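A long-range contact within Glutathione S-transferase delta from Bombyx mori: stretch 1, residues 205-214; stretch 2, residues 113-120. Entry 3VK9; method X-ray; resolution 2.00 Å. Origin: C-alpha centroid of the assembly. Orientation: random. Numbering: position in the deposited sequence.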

ATOM      1  N   ALA A 205      23.735  -1.779  -7.852  1.00 14.18           N
ATOM      2  CA  ALA A 205      23.898  -3.068  -7.175  1.00 24.93           C
ATOM      3  C   ALA A 205      22.805  -4.049  -7.605  1.00 21.86           C
ATOM      4  O   ALA A 205      23.070  -5.227  -7.841  1.00 22.02           O
ATOM      5  CB  ALA A 205      23.858  -2.877  -5.669  1.00 20.04           C
ATOM      6  N   PHE A 206      21.578  -3.541  -7.689  1.00 16.16           N
ATOM      7  CA  PHE A 206      20.418  -4.301  -8.157  1.00 17.14           C
ATOM      8  C   PHE A 206      20.627  -4.818  -9.588  1.00 15.54           C
ATOM      9  O   PHE A 206      20.394  -5.994  -9.866  1.00 19.97           O
ATOM     10  CB  PHE A 206      19.156  -3.422  -8.070  1.00 18.15           C
ATOM     11  CG  PHE A 206      17.897  -4.076  -8.609  1.00 18.19           C
ATOM     12  CD1 PHE A 206      17.327  -5.161  -7.964  1.00 20.70           C
ATOM     13  CD2 PHE A 206      17.272  -3.576  -9.739  1.00 17.02           C
ATOM     14  CE1 PHE A 206      16.166  -5.758  -8.457  1.00 20.39           C
ATOM     15  CE2 PHE A 206      16.118  -4.163 -10.240  1.00 16.32           C
ATOM     16  CZ  PHE A 206      15.559  -5.253  -9.597  1.00 20.02           C
ATOM     17  N   LYS A 207      21.069  -3.943 -10.489  1.00 16.83           N
ATOM     18  CA  LYS A 207      21.411  -4.365 -11.842  1.00 15.57           C
ATOM     19  C   LYS A 207      22.463  -5.476 -11.806  1.00 21.29           C
ATOM     20  O   LYS A 207      22.382  -6.439 -12.560  1.00 22.28           O
ATOM     21  CB  LYS A 207      21.858  -3.172 -12.697  1.00 14.03           C
ATOM     22  CG  LYS A 207      20.710  -2.234 -13.055  1.00 13.14           C
ATOM     23  CD  LYS A 207      21.202  -0.963 -13.715  1.00 28.01           C
ATOM     24  CE  LYS A 207      20.058   0.010 -13.995  1.00 19.32           C
ATOM     25  NZ  LYS A 207      20.579   1.229 -14.690  1.00 20.47           N
ATOM     26  N   GLY A 208      23.422  -5.351 -10.894  1.00 26.76           N
ATOM     27  CA  GLY A 208      24.423  -6.377 -10.663  1.00 23.47           C
ATOM     28  C   GLY A 208      23.834  -7.720 -10.266  1.00 27.67           C
ATOM     29  O   GLY A 208      24.206  -8.757 -10.831  1.00 24.42           O
ATOM     30  N   LEU A 209      22.918  -7.707  -9.298  1.00 23.97           N
ATOM     31  CA  LEU A 209      22.263  -8.926  -8.838  1.00 19.91           C
ATOM     32  C   LEU A 209      21.493  -9.527  -9.999  1.00 24.45           C
ATOM     33  O   LEU A 209      21.585 -10.728 -10.252  1.00 22.00           O
ATOM     34  CB  LEU A 209      21.304  -8.631  -7.682  1.00 22.41           C
ATOM     35  CG  LEU A 209      20.881  -9.724  -6.680  1.00 31.19           C
ATOM     36  CD1 LEU A 209      19.602  -9.287  -5.953  1.00 29.34           C
ATOM     37  CD2 LEU A 209      20.672 -11.081  -7.327  1.00 36.49           C
ATOM     38  N   VAL A 210      20.739  -8.686 -10.707  1.00 22.09           N
ATOM     39  CA  VAL A 210      19.955  -9.136 -11.864  1.00 20.17           C
ATOM     40  C   VAL A 210      20.806  -9.799 -12.944  1.00 23.31           C
ATOM     41  O   VAL A 210      20.501 -10.914 -13.371  1.00 25.79           O
ATOM     42  CB  VAL A 210      19.115  -7.992 -12.491  1.00 20.34           C
ATOM     43  CG1 VAL A 210      18.516  -8.436 -13.825  1.00 19.78           C
ATOM     44  CG2 VAL A 210      18.017  -7.574 -11.541  1.00 14.40           C
ATOM     45  N   ASN A 211      21.863  -9.125 -13.395  1.00 26.63           N
ATOM     46  CA  ASN A 211      22.766  -9.731 -14.374  1.00 29.29           C
ATOM     47  C   ASN A 211      23.292 -11.088 -13.924  1.00 29.82           C
ATOM     48  O   ASN A 211      23.305 -12.060 -14.688  1.00 28.33           O
ATOM     49  CB  ASN A 211      23.948  -8.809 -14.669  1.00 38.64           C
ATOM     50  CG  ASN A 211      23.542  -7.576 -15.437  1.00 49.15           C
ATOM     51  OD1 ASN A 211      22.582  -7.604 -16.210  1.00 52.46           O
ATOM     52  ND2 ASN A 211      24.267  -6.479 -15.226  1.00 52.78           N
ATOM     53  N   SER A 212      23.736 -11.142 -12.678  1.00 31.30           N
ATOM     54  CA  SER A 212      24.286 -12.365 -12.120  1.00 32.99           C
ATOM     55  C   SER A 212      23.275 -13.513 -12.177  1.00 36.64           C
ATOM     56  O   SER A 212      23.625 -14.633 -12.548  1.00 41.69           O
ATOM     57  CB  SER A 212      24.756 -12.124 -10.687  1.00 34.69           C
ATOM     58  OG  SER A 212      25.434 -13.264 -10.179  1.00 45.01           O
ATOM     59  N   MET A 213      22.025 -13.224 -11.820  1.00 30.71           N
ATOM     60  CA  MET A 213      20.961 -14.230 -11.781  1.00 32.42           C
ATOM     61  C   MET A 213      20.496 -14.626 -13.175  1.00 38.81           C
ATOM     62  O   MET A 213      20.074 -15.759 -13.394  1.00 44.22           O
ATOM     63  CB  MET A 213      19.754 -13.713 -10.991  1.00 31.82           C
ATOM     64  CG  MET A 213      19.958 -13.625  -9.495  1.00 34.95           C
ATOM     65  SD  MET A 213      19.748 -15.224  -8.695  1.00 47.80           S
ATOM     66  CE  MET A 213      19.765 -14.714  -6.980  1.00 78.73           C
ATOM     67  N   LEU A 214      20.547 -13.682 -14.107  1.00 37.68           N
ATOM     68  CA  LEU A 214      20.149 -13.962 -15.485  1.00 44.37           C
ATOM     69  C   LEU A 214      21.336 -14.516 -16.267  1.00 52.13           C
ATOM     70  O   LEU A 214      21.196 -14.895 -17.427  1.00 60.10           O
ATOM     71  CB  LEU A 214      19.594 -12.706 -16.173  1.00 34.75           C
ATOM     72  CG  LEU A 214      18.376 -12.002 -15.550  1.00 36.08           C
ATOM     73  CD1 LEU A 214      18.032 -10.727 -16.318  1.00 35.88           C
ATOM     74  CD2 LEU A 214      17.165 -12.919 -15.489  1.00 35.45           C
TER
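Stretch 2 (113-120) YFYPQVFA

Two helices that meet obliquely cannot interlock along their whole length, and where the backbones draw apart the side chains must do the reaching. The contact between residues 205-214 and 113-120 of this transferase illustrates the point. Residues 205-213 and 113-119 are both helical, each continuing a helix that begins earlier in the chain. Their N-to-C directions differ by 52°, and the axes approach to 9.7 Å. The second helix is kinked at Pro116, whose nitrogen carries no hydrogen to give to the turn before; Gln117 N makes only a weak bond to Phe114 O, at 3.0 Å, before Val118 N bonds to the same oxygen at 3.1 Å.

The backbones come nearest at Met213 and Val118, whose CA atoms lie 6.0 Å apart. The contact here uses atoms near the backbone. Val118, with chi1 in the t well, places CG1 3.7 Å from Met213 CB and 4.3 Å from Val210 CA, so that one methyl packs close to the backbone of the first helix. Met213 CB also rests 3.5 Å from Val118 O, a contact of van der Waals type.

Where the backbones are farther apart the rotamers do the reaching: the CA atoms of Phe206 and Phe114 are separated by 12.6 Å. Phe206 leaves its helix sideways, yet its t chi1 carries CZ to 4.0 Å from Phe114 CE2, while a chi2 of 68° sets the tilt of the ring and so the place of CE1, the atom near Tyr115. Phe114 answers with a CA-to-CB bond directed toward the first helix and chi1 also t, at -163°. Phe206 CZ meets the Phe114 ring at its edge, while Val210 CG1 approaches Phe114 CZ to 3.8 Å. Tyr115 likewise sets off sideways, but in the m rotamer its ring extends to Phe206: the OH of Tyr115 lies 3.8 Å from Phe206 CE1, and Tyr115 CE1 is 4.0 Å from that same carbon. The hydroxyl borders an apolar ring, and its hydrogen bonding is satisfied elsewhere in the structure.

Beside the close point, the chain of Met213 runs on to the Phe119 ring. With chi1 and chi2 both m and chi3 t, it sends CE to 3.5 Å from Phe119 CE2, at the edge of that ring. The sulfur SD of Met213 stands 5.1 Å from the Phe119 ring centroid, 60° off the normal. Phe119, m at chi1, starts sideways, but its end comes nearer; Leu209 CD2 adds a looser contact with CE2 of Phe119 at 4.3 Å. Leu214 also sets off sideways with its end coming nearer, in the common m,t rotamer: its CD2 comes to 3.6 Å from Gln117 O and 3.8 Å from Val118 CA.

No hydrogen bond crosses between the stretches, and the 417 Å² buried between them, summed over both sides, is held by apolar packing. Gln117 turns its NE2 back on its own helix, donating to Tyr113 O at 2.9 Å with a nearly straight angle of 171°, while the side chain stays 5.1 Å or more from the first stretch.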

ATOM      1  N   TYR A 113       5.848  -9.184 -12.837  1.00 14.31           N
ATOM      2  CA  TYR A 113       6.376  -9.387 -14.173  1.00 15.28           C
ATOM      3  C   TYR A 113       7.828  -9.855 -14.149  1.00 15.38           C
ATOM      4  O   TYR A 113       8.208 -10.790 -14.863  1.00 15.61           O
ATOM      5  CB  TYR A 113       6.290  -8.068 -14.955  1.00 16.38           C
ATOM      6  CG  TYR A 113       7.016  -8.114 -16.271  1.00 19.12           C
ATOM      7  CD1 TYR A 113       6.591  -8.966 -17.284  1.00 19.40           C
ATOM      8  CD2 TYR A 113       8.123  -7.299 -16.511  1.00 19.58           C
ATOM      9  CE1 TYR A 113       7.245  -9.018 -18.498  1.00 16.75           C
ATOM     10  CE2 TYR A 113       8.783  -7.340 -17.734  1.00 17.99           C
ATOM     11  CZ  TYR A 113       8.337  -8.202 -18.721  1.00 18.38           C
ATOM     12  OH  TYR A 113       8.978  -8.263 -19.946  1.00 17.69           O
ATOM     13  N   PHE A 114       8.624  -9.195 -13.310  1.00 12.30           N
ATOM     14  CA  PHE A 114      10.086  -9.291 -13.361  1.00 18.75           C
ATOM     15  C   PHE A 114      10.732 -10.378 -12.494  1.00 23.19           C
ATOM     16  O   PHE A 114      11.646 -11.063 -12.943  1.00 22.69           O
ATOM     17  CB  PHE A 114      10.699  -7.928 -13.026  1.00 16.18           C
ATOM     18  CG  PHE A 114      12.147  -7.793 -13.423  1.00 18.04           C
ATOM     19  CD1 PHE A 114      12.572  -8.183 -14.673  1.00 18.09           C
ATOM     20  CD2 PHE A 114      13.079  -7.262 -12.543  1.00 20.93           C
ATOM     21  CE1 PHE A 114      13.907  -8.053 -15.042  1.00 24.96           C
ATOM     22  CE2 PHE A 114      14.408  -7.123 -12.907  1.00 21.42           C
ATOM     23  CZ  PHE A 114      14.820  -7.519 -14.152  1.00 24.23           C
ATOM     24  N   TYR A 115      10.280 -10.525 -11.251  1.00 22.59           N
ATOM     25  CA  TYR A 115      10.987 -11.390 -10.306  1.00 21.12           C
ATOM     26  C   TYR A 115      10.848 -12.891 -10.581  1.00 25.93           C
ATOM     27  O   TYR A 115      11.751 -13.660 -10.260  1.00 25.75           O
ATOM     28  CB  TYR A 115      10.637 -11.032  -8.857  1.00 23.93           C
ATOM     29  CG  TYR A 115      11.156  -9.665  -8.434  1.00 25.86           C
ATOM     30  CD1 TYR A 115      12.390  -9.198  -8.873  1.00 41.75           C
ATOM     31  CD2 TYR A 115      10.413  -8.843  -7.605  1.00 29.90           C
ATOM     32  CE1 TYR A 115      12.868  -7.947  -8.488  1.00 45.98           C
ATOM     33  CE2 TYR A 115      10.881  -7.595  -7.213  1.00 38.72           C
ATOM     34  CZ  TYR A 115      12.108  -7.151  -7.661  1.00 47.06           C
ATOM     35  OH  TYR A 115      12.573  -5.909  -7.275  1.00 54.68           O
ATOM     36  N   PRO A 116       9.723 -13.314 -11.178  1.00 26.50           N
ATOM     37  CA  PRO A 116       9.689 -14.689 -11.685  1.00 25.05           C
ATOM     38  C   PRO A 116      10.791 -14.945 -12.718  1.00 29.16           C
ATOM     39  O   PRO A 116      11.348 -16.043 -12.743  1.00 27.71           O
ATOM     40  CB  PRO A 116       8.316 -14.780 -12.354  1.00 28.53           C
ATOM     41  CG  PRO A 116       7.472 -13.813 -11.587  1.00 25.25           C
ATOM     42  CD  PRO A 116       8.395 -12.673 -11.226  1.00 26.26           C
ATOM     43  N   GLN A 117      11.101 -13.957 -13.555  1.00 25.51           N
ATOM     44  CA  GLN A 117      12.145 -14.139 -14.565  1.00 24.84           C
ATOM     45  C   GLN A 117      13.536 -14.192 -13.937  1.00 22.93           C
ATOM     46  O   GLN A 117      14.398 -14.960 -14.367  1.00 32.58           O
ATOM     47  CB  GLN A 117      12.106 -13.014 -15.592  1.00 26.40           C
ATOM     48  CG  GLN A 117      10.740 -12.738 -16.184  1.00 24.86           C
ATOM     49  CD  GLN A 117      10.816 -11.649 -17.234  1.00 27.01           C
ATOM     50  OE1 GLN A 117      11.604 -11.746 -18.176  1.00 33.26           O
ATOM     51  NE2 GLN A 117      10.022 -10.590 -17.063  1.00 15.61           N
ATOM     52  N   VAL A 118      13.749 -13.374 -12.919  1.00 19.59           N
ATOM     53  CA  VAL A 118      15.062 -13.261 -12.296  1.00 22.19           C
ATOM     54  C   VAL A 118      15.359 -14.409 -11.331  1.00 33.80           C
ATOM     55  O   VAL A 118      16.468 -14.946 -11.320  1.00 31.17           O
ATOM     56  CB  VAL A 118      15.201 -11.927 -11.543  1.00 22.15           C
ATOM     57  CG1 VAL A 118      16.609 -11.769 -10.993  1.00 29.68           C
ATOM     58  CG2 VAL A 118      14.847 -10.763 -12.467  1.00 27.69           C
ATOM     59  N   PHE A 119      14.371 -14.781 -10.521  1.00 29.76           N
ATOM     60  CA  PHE A 119      14.603 -15.752  -9.456  1.00 35.18           C
ATOM     61  C   PHE A 119      13.972 -17.123  -9.675  1.00 37.62           C
ATOM     62  O   PHE A 119      14.144 -18.019  -8.846  1.00 41.91           O
ATOM     63  CB  PHE A 119      14.145 -15.190  -8.113  1.00 29.94           C
ATOM     64  CG  PHE A 119      14.856 -13.940  -7.718  1.00 33.75           C
ATOM     65  CD1 PHE A 119      14.236 -12.708  -7.844  1.00 33.60           C
ATOM     66  CD2 PHE A 119      16.154 -13.994  -7.240  1.00 36.99           C
ATOM     67  CE1 PHE A 119      14.895 -11.556  -7.488  1.00 42.69           C
ATOM     68  CE2 PHE A 119      16.821 -12.843  -6.876  1.00 39.75           C
ATOM     69  CZ  PHE A 119      16.196 -11.624  -7.002  1.00 44.53           C
ATOM     70  N   ALA A 120      13.243 -17.288 -10.774  1.00 28.60           N
ATOM     71  CA  ALA A 120      12.641 -18.584 -11.093  1.00 30.83           C
ATOM     72  C   ALA A 120      12.784 -18.926 -12.571  1.00 29.91           C
ATOM     73  O   ALA A 120      12.023 -19.737 -13.100  1.00 39.21           O
ATOM     74  CB  ALA A 120      11.175 -18.600 -10.689  1.00 37.38           C
TER